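Side-chain contacts in uncharacterized protein Q64V53_BACFR (Bacteroides fragilis, PDB 2RA8), which is of unknown function but joins a WGR domain to a leucine-rich repeat domain, a pairing that may serve in binding other macromolecules: residues V6-K11 / G30-D35; D212-D217 / R243-K248. One frame throughout, in Å; residues are numbered along the deposited sequence.

Contact 1: V6-K11 / G30-D35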
ATOM      1  N   VAL A   6       5.859  19.610  11.619  1.00 20.08           N
ATOM      2  CA  VAL A   6       6.730  19.060  10.586  1.00 19.48           C
ATOM      3  C   VAL A   6       7.018  17.573  10.743  1.00 18.62           C
ATOM      4  O   VAL A   6       7.243  17.090  11.852  1.00 18.27           O
ATOM      5  CB  VAL A   6       8.083  19.824  10.577  1.00 13.10           C
ATOM      6  CG1 VAL A   6       9.040  19.187   9.583  1.00 31.48           C
ATOM      7  CG2 VAL A   6       7.847  21.280  10.229  1.00 13.98           C
ATOM      8  N   PHE A   7       7.015  16.847   9.627  1.00 25.12           N
ATOM      9  CA  PHE A   7       7.311  15.414   9.635  1.00 15.01           C
ATOM     10  C   PHE A   7       8.412  15.127   8.641  1.00 23.14           C
ATOM     11  O   PHE A   7       8.293  15.478   7.463  1.00 20.41           O
ATOM     12  CB  PHE A   7       6.080  14.579   9.248  1.00 21.68           C
ATOM     13  CG  PHE A   7       6.304  13.093   9.358  1.00 25.52           C
ATOM     14  CD1 PHE A   7       6.256  12.462  10.595  1.00 27.63           C
ATOM     15  CD2 PHE A   7       6.604  12.335   8.233  1.00 37.39           C
ATOM     16  CE1 PHE A   7       6.506  11.098  10.710  1.00 35.94           C
ATOM     17  CE2 PHE A   7       6.856  10.969   8.341  1.00 31.60           C
ATOM     18  CZ  PHE A   7       6.806  10.355   9.582  1.00 27.97           C
ATOM     19  N   GLN A   8       9.477  14.468   9.097  1.00 21.74           N
ATOM     20  CA  GLN A   8      10.620  14.140   8.237  1.00 21.02           C
ATOM     21  C   GLN A   8      11.227  12.765   8.428  1.00 27.50           C
ATOM     22  O   GLN A   8      11.634  12.403   9.532  1.00 20.22           O
ATOM     23  CB  GLN A   8      11.757  15.142   8.452  1.00 21.73           C
ATOM     24  CG  GLN A   8      11.573  16.528   7.860  1.00 21.69           C
ATOM     25  CD  GLN A   8      12.717  17.441   8.243  1.00 27.16           C
ATOM     26  OE1 GLN A   8      12.922  17.721   9.425  1.00 30.91           O
ATOM     27  NE2 GLN A   8      13.479  17.900   7.254  1.00 24.27           N
ATOM     28  N   ASP A   9      11.281  11.987   7.352  1.00 19.27           N
ATOM     29  CA  ASP A   9      11.933  10.682   7.383  1.00 22.89           C
ATOM     30  C   ASP A   9      12.518  10.454   6.006  1.00 14.54           C
ATOM     31  O   ASP A   9      12.594  11.400   5.215  1.00 23.64           O
ATOM     32  CB  ASP A   9      10.975   9.548   7.837  1.00 20.17           C
ATOM     33  CG  ASP A   9       9.866   9.247   6.846  1.00 28.63           C
ATOM     34  OD1 ASP A   9       9.797   9.872   5.774  1.00 27.31           O
ATOM     35  OD2 ASP A   9       9.051   8.358   7.162  1.00 23.23           O
ATOM     36  N   PHE A  10      12.956   9.236   5.699  1.00 18.48           N
ATOM     37  CA  PHE A  10      13.544   8.969   4.388  1.00 16.91           C
ATOM     38  C   PHE A  10      12.635   9.343   3.220  1.00 19.52           C
ATOM     39  O   PHE A  10      13.114   9.757   2.161  1.00 27.12           O
ATOM     40  CB  PHE A  10      13.921   7.472   4.246  1.00 20.20           C
ATOM     41  CG  PHE A  10      15.174   7.063   4.989  1.00 19.22           C
ATOM     42  CD1 PHE A  10      16.412   7.605   4.654  1.00 19.68           C
ATOM     43  CD2 PHE A  10      15.115   6.092   5.990  1.00 28.84           C
ATOM     44  CE1 PHE A  10      17.580   7.183   5.302  1.00 12.54           C
ATOM     45  CE2 PHE A  10      16.271   5.665   6.643  1.00 20.39           C
ATOM     46  CZ  PHE A  10      17.507   6.213   6.297  1.00 23.19           C
ATOM     47  N   LYS A  11      11.323   9.215   3.404  1.00 20.02           N
ATOM     48  CA  LYS A  11      10.377   9.497   2.322  1.00 21.39           C
ATOM     49  C   LYS A  11       9.580  10.784   2.402  1.00 24.12           C
ATOM     50  O   LYS A  11       9.275  11.380   1.369  1.00 35.31           O
ATOM     51  CB  LYS A  11       9.424   8.321   2.168  1.00 26.98           C
ATOM     52  N   GLY A  30       1.871  20.667   2.895  1.00 24.62           N
ATOM     53  CA  GLY A  30       2.649  20.465   1.686  1.00 20.09           C
ATOM     54  C   GLY A  30       4.087  20.075   1.973  1.00 31.25           C
ATOM     55  O   GLY A  30       4.466  19.848   3.127  1.00 24.70           O
ATOM     56  N   LYS A  31       4.888  19.988   0.915  1.00 19.58           N
ATOM     57  CA  LYS A  31       6.294  19.636   1.032  1.00 21.70           C
ATOM     58  C   LYS A  31       7.033  20.814   1.612  1.00 17.64           C
ATOM     59  O   LYS A  31       6.712  21.968   1.307  1.00 22.97           O
ATOM     60  CB  LYS A  31       6.863  19.297  -0.355  1.00 25.49           C
ATOM     61  CG  LYS A  31       8.303  18.799  -0.364  1.00 21.84           C
ATOM     62  CD  LYS A  31       8.798  18.523  -1.781  1.00 46.53           C
ATOM     63  CE  LYS A  31       8.047  17.374  -2.437  1.00 59.61           C
ATOM     64  NZ  LYS A  31       8.512  17.146  -3.833  1.00 63.56           N
ATOM     65  N   LEU A  32       8.020  20.547   2.463  1.00 21.85           N
ATOM     66  CA  LEU A  32       8.792  21.634   3.054  1.00 18.79           C
ATOM     67  C   LEU A  32       9.352  22.497   1.957  1.00 24.93           C
ATOM     68  O   LEU A  32       9.825  21.986   0.944  1.00 24.54           O
ATOM     69  CB  LEU A  32       9.950  21.094   3.891  1.00 17.03           C
ATOM     70  CG  LEU A  32       9.594  20.300   5.161  1.00 24.68           C
ATOM     71  CD1 LEU A  32      10.819  19.544   5.657  1.00 26.32           C
ATOM     72  CD2 LEU A  32       9.097  21.242   6.234  1.00 17.46           C
ATOM     73  N   GLY A  33       9.300  23.813   2.159  1.00 31.80           N
ATOM     74  CA  GLY A  33       9.820  24.741   1.171  1.00 29.82           C
ATOM     75  C   GLY A  33       8.809  25.208   0.135  1.00 31.64           C
ATOM     76  O   GLY A  33       9.160  25.965  -0.769  1.00 38.09           O
ATOM     77  N   THR A  34       7.560  24.763   0.257  1.00 28.70           N
ATOM     78  CA  THR A  34       6.522  25.162  -0.689  1.00 26.46           C
ATOM     79  C   THR A  34       5.340  25.751   0.041  1.00 30.39           C
ATOM     80  O   THR A  34       5.196  25.572   1.246  1.00 33.76           O
ATOM     81  CB  THR A  34       6.023  23.962  -1.527  1.00 27.13           C
ATOM     82  OG1 THR A  34       5.294  23.059  -0.687  1.00 23.98           O
ATOM     83  CG2 THR A  34       7.201  23.220  -2.164  1.00 26.93           C
ATOM     84  N   ASP A  35       4.482  26.460  -0.684  1.00 28.82           N
ATOM     85  CA  ASP A  35       3.305  27.054  -0.061  1.00 39.72           C
ATOM     86  C   ASP A  35       2.322  25.975   0.308  1.00 29.49           C
ATOM     87  O   ASP A  35       1.521  26.143   1.226  1.00 36.82           O
ATOM     88  CB  ASP A  35       2.609  28.048  -1.009  1.00 37.85           C
ATOM     89  CG  ASP A  35       3.538  29.144  -1.496  1.00 45.61           C
ATOM     90  OD1 ASP A  35       4.339  29.656  -0.681  1.00 36.95           O
ATOM     91  OD2 ASP A  35       3.456  29.503  -2.694  1.00 54.51           O
TER
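L32 reaches across to strand 3-8 and divides its two methyls between V6 and Q8, two residues of that strand whose side chains both cross the leucine at about a right angle. L32 CD2 lies 3.9 Å from V6 CG1 and 4.2 Å from V6 CG2, and so meets both arms of the branch. CD1 serves the glutamine: L32 CD1 is 3.8 Å from Q8 CG and also from Q8 CD. Beyond CG the glutamine chain is extended (chi2 175°), which lays its CG and CD alongside the leucine methyl. No hydrogen bond joins the two segments, so the contact is van der Waals packing, of which V6 with L32 is the apolar part. L32 itself occupies the second position of a type II turn from K31 to T34, with G33 third. K31 O closes that turn by accepting from T34 N and, in its carbonyl plane on a lone pair, from T34 OG1 at 2.7 Å. In the antiparallel sheet of the WGR domain, strand 13-21 lies between strands 3-8 and 24-31; L32 thus passes over the intervening strand, resting on Q13 and F15, while V6 pairs through its backbone with V66 on the other side.

Contact 2: D212-D217 / R243-K248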
ATOM      1  N   ASP A 212      28.381 -10.428  10.752  1.00 20.29           N
ATOM      2  CA  ASP A 212      28.956  -9.102  10.571  1.00 21.22           C
ATOM      3  C   ASP A 212      28.545  -8.251  11.749  1.00 28.55           C
ATOM      4  O   ASP A 212      29.359  -7.526  12.321  1.00 22.26           O
ATOM      5  CB  ASP A 212      28.472  -8.453   9.272  1.00 21.93           C
ATOM      6  CG  ASP A 212      29.148  -9.033   8.044  1.00 30.04           C
ATOM      7  OD1 ASP A 212      30.263  -9.586   8.183  1.00 24.76           O
ATOM      8  OD2 ASP A 212      28.576  -8.925   6.934  1.00 19.44           O
ATOM      9  N   ILE A 213      27.281  -8.349  12.140  1.00 27.35           N
ATOM     10  CA  ILE A 213      26.790  -7.575  13.274  1.00 20.10           C
ATOM     11  C   ILE A 213      27.498  -7.987  14.549  1.00 25.01           C
ATOM     12  O   ILE A 213      28.019  -7.142  15.277  1.00 23.83           O
ATOM     13  CB  ILE A 213      25.271  -7.755  13.435  1.00 24.43           C
ATOM     14  CG1 ILE A 213      24.578  -7.312  12.144  1.00 14.72           C
ATOM     15  CG2 ILE A 213      24.770  -6.948  14.615  1.00 24.17           C
ATOM     16  CD1 ILE A 213      23.115  -7.678  12.070  1.00 17.96           C
ATOM     17  N   LEU A 214      27.551  -9.291  14.812  1.00 23.41           N
ATOM     18  CA  LEU A 214      28.206  -9.804  16.014  1.00 28.96           C
ATOM     19  C   LEU A 214      29.664  -9.415  16.033  1.00 28.15           C
ATOM     20  O   LEU A 214      30.246  -9.181  17.097  1.00 29.87           O
ATOM     21  CB  LEU A 214      28.107 -11.335  16.071  1.00 20.56           C
ATOM     22  CG  LEU A 214      26.751 -12.013  15.881  1.00 32.20           C
ATOM     23  CD1 LEU A 214      26.874 -13.493  16.245  1.00 30.98           C
ATOM     24  CD2 LEU A 214      25.714 -11.351  16.750  1.00 24.44           C
ATOM     25  N   GLY A 215      30.262  -9.347  14.848  1.00 18.34           N
ATOM     26  CA  GLY A 215      31.665  -8.982  14.748  1.00 23.07           C
ATOM     27  C   GLY A 215      31.922  -7.488  14.798  1.00 21.23           C
ATOM     28  O   GLY A 215      33.076  -7.055  14.853  1.00 31.44           O
ATOM     29  N   SER A 216      30.858  -6.695  14.777  1.00 31.53           N
ATOM     30  CA  SER A 216      30.995  -5.243  14.811  1.00 27.06           C
ATOM     31  C   SER A 216      30.719  -4.717  16.182  1.00 27.21           C
ATOM     32  O   SER A 216      30.065  -5.370  16.992  1.00 32.59           O
ATOM     33  CB  SER A 216      30.011  -4.588  13.844  1.00 26.40           C
ATOM     34  OG  SER A 216      30.182  -5.074  12.527  1.00 24.95           O
ATOM     35  N   ASP A 217      31.228  -3.522  16.460  1.00 29.38           N
ATOM     36  CA  ASP A 217      30.997  -2.892  17.747  1.00 19.74           C
ATOM     37  C   ASP A 217      30.017  -1.774  17.508  1.00 20.17           C
ATOM     38  O   ASP A 217      30.291  -0.841  16.752  1.00 28.78           O
ATOM     39  CB  ASP A 217      32.306  -2.348  18.324  1.00 30.83           C
ATOM     40  CG  ASP A 217      33.324  -3.446  18.585  1.00 31.58           C
ATOM     41  OD1 ASP A 217      33.017  -4.374  19.372  1.00 30.60           O
ATOM     42  OD2 ASP A 217      34.428  -3.386  18.003  1.00 43.61           O
ATOM     43  N   ARG A 243      20.467 -15.369  19.156  1.00 20.66           N
ATOM     44  CA  ARG A 243      20.576 -15.315  20.602  1.00 14.47           C
ATOM     45  C   ARG A 243      21.655 -14.419  21.180  1.00 21.48           C
ATOM     46  O   ARG A 243      21.384 -13.642  22.090  1.00 30.88           O
ATOM     47  CB  ARG A 243      20.700 -16.745  21.173  1.00 25.06           C
ATOM     48  CG  ARG A 243      19.419 -17.585  21.022  1.00 33.37           C
ATOM     49  CD  ARG A 243      19.521 -18.946  21.734  1.00 22.59           C
ATOM     50  NE  ARG A 243      18.366 -19.189  22.602  1.00 38.42           N
ATOM     51  CZ  ARG A 243      17.231 -19.765  22.215  1.00 38.92           C
ATOM     52  NH1 ARG A 243      17.083 -20.177  20.964  1.00 44.16           N
ATOM     53  NH2 ARG A 243      16.237 -19.922  23.078  1.00 48.69           N
ATOM     54  N   PRO A 244      22.895 -14.501  20.676  1.00 24.56           N
ATOM     55  CA  PRO A 244      23.939 -13.630  21.240  1.00 29.74           C
ATOM     56  C   PRO A 244      23.665 -12.137  21.138  1.00 29.62           C
ATOM     57  O   PRO A 244      24.286 -11.341  21.850  1.00 28.32           O
ATOM     58  CB  PRO A 244      25.187 -14.044  20.469  1.00 31.62           C
ATOM     59  CG  PRO A 244      24.943 -15.502  20.204  1.00 35.72           C
ATOM     60  CD  PRO A 244      23.485 -15.507  19.778  1.00 28.74           C
ATOM     61  N   LEU A 245      22.737 -11.752  20.259  1.00 26.27           N
ATOM     62  CA  LEU A 245      22.366 -10.343  20.076  1.00 22.55           C
ATOM     63  C   LEU A 245      21.639  -9.798  21.280  1.00 27.47           C
ATOM     64  O   LEU A 245      21.673  -8.598  21.551  1.00 24.89           O
ATOM     65  CB  LEU A 245      21.456 -10.177  18.853  1.00 15.70           C
ATOM     66  CG  LEU A 245      22.057 -10.445  17.477  1.00 18.75           C
ATOM     67  CD1 LEU A 245      20.942 -10.637  16.457  1.00 14.63           C
ATOM     68  CD2 LEU A 245      22.948  -9.282  17.080  1.00 26.65           C
ATOM     69  N   PHE A 246      20.965 -10.686  22.001  1.00 27.67           N
ATOM     70  CA  PHE A 246      20.206 -10.304  23.182  1.00 24.40           C
ATOM     71  C   PHE A 246      21.133 -10.153  24.381  1.00 27.08           C
ATOM     72  O   PHE A 246      21.018 -10.881  25.366  1.00 34.64           O
ATOM     73  CB  PHE A 246      19.136 -11.370  23.472  1.00 16.47           C
ATOM     74  CG  PHE A 246      18.038 -11.444  22.429  1.00 15.55           C
ATOM     75  CD1 PHE A 246      16.749 -11.008  22.731  1.00 27.83           C
ATOM     76  CD2 PHE A 246      18.286 -11.974  21.169  1.00 25.45           C
ATOM     77  CE1 PHE A 246      15.717 -11.104  21.786  1.00 17.11           C
ATOM     78  CE2 PHE A 246      17.261 -12.074  20.221  1.00 17.82           C
ATOM     79  CZ  PHE A 246      15.981 -11.640  20.536  1.00 18.20           C
ATOM     80  N   SER A 247      22.048  -9.192  24.307  1.00 28.04           N
ATOM     81  CA  SER A 247      23.010  -8.970  25.381  1.00 28.94           C
ATOM     82  C   SER A 247      23.212  -7.515  25.708  1.00 28.31           C
ATOM     83  O   SER A 247      23.593  -6.722  24.844  1.00 21.70           O
ATOM     84  CB  SER A 247      24.356  -9.591  24.995  1.00 30.25           C
ATOM     85  OG  SER A 247      25.403  -9.086  25.806  1.00 31.99           O
ATOM     86  N   LYS A 248      22.972  -7.144  26.961  1.00 30.66           N
ATOM     87  CA  LYS A 248      23.151  -5.758  27.362  1.00 29.87           C
ATOM     88  C   LYS A 248      24.600  -5.339  27.207  1.00 34.38           C
ATOM     89  O   LYS A 248      24.893  -4.183  26.898  1.00 27.95           O
ATOM     90  CB  LYS A 248      22.690  -5.540  28.813  1.00 33.12           C
ATOM     91  CG  LYS A 248      23.508  -6.259  29.875  1.00 28.76           C
ATOM     92  CD  LYS A 248      23.014  -5.866  31.266  1.00 40.09           C
ATOM     93  CE  LYS A 248      23.936  -6.376  32.364  1.00 52.49           C
ATOM     94  NZ  LYS A 248      24.110  -7.852  32.314  1.00 72.65           N
TER
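The CD2 methyls of L214 and L245 meet at 3.5 Å, a close approach for two methyl carbons, with the two side chains crossing at about a right angle. L214 CD2 also lies 3.8 Å from L245 CG, so this one methyl sits against the branch point of its partner. I213 adds a second touch: its CG2, anti to the backbone N (chi1 -58° for CG1), stands 3.9 Å from L245 CD2. A single methyl of L245 is therefore shared by two consecutive helix residues, and the exchange is wholly apolar, with no hydrogen bond between the segments.

What positions these groups lies one shell out. On the helix side S216 N bonds to I213 O at 2.9 Å, and S216 OG reaches D212 O at 2.6 Å from above the carbonyl plane. On the other side F246 N bonds to R243 O at 3.0 Å across the short 3-10 segment, and F246 then centres an inverse gamma turn. R243 is tethered by a salt bridge to E270, and the F246 ring meets F272 edge-to-face.

The contact joins helix 207-215 to the loop that follows strand 223-227. I213 and L245 both rest on L226 of that strand, L245 also on L224, while F246 packs against L257 and I259 of strand 256-260.

In the fold
From the N terminus, contact 1 comes first: it closes a loop of 18 residues, 15 of them in strands, containing strand 13-21 and most of strand 24-31, and ties strand 3-8 to the turn after strand 24-31 within the WGR domain. The chain then enters the long parallel sheet of the leucine-rich repeats, where contact 2 closes a loop of 25 residues containing strand 223-227 and links helix 207-215 to the segment leading towards strand 256-260. The two loops are in series, neither nesting nor crossing. The centres of the two contacts lie 36 Å apart, on opposite sides of the chain's centre, and their nearest atoms about 16 Å, so the two do not touch.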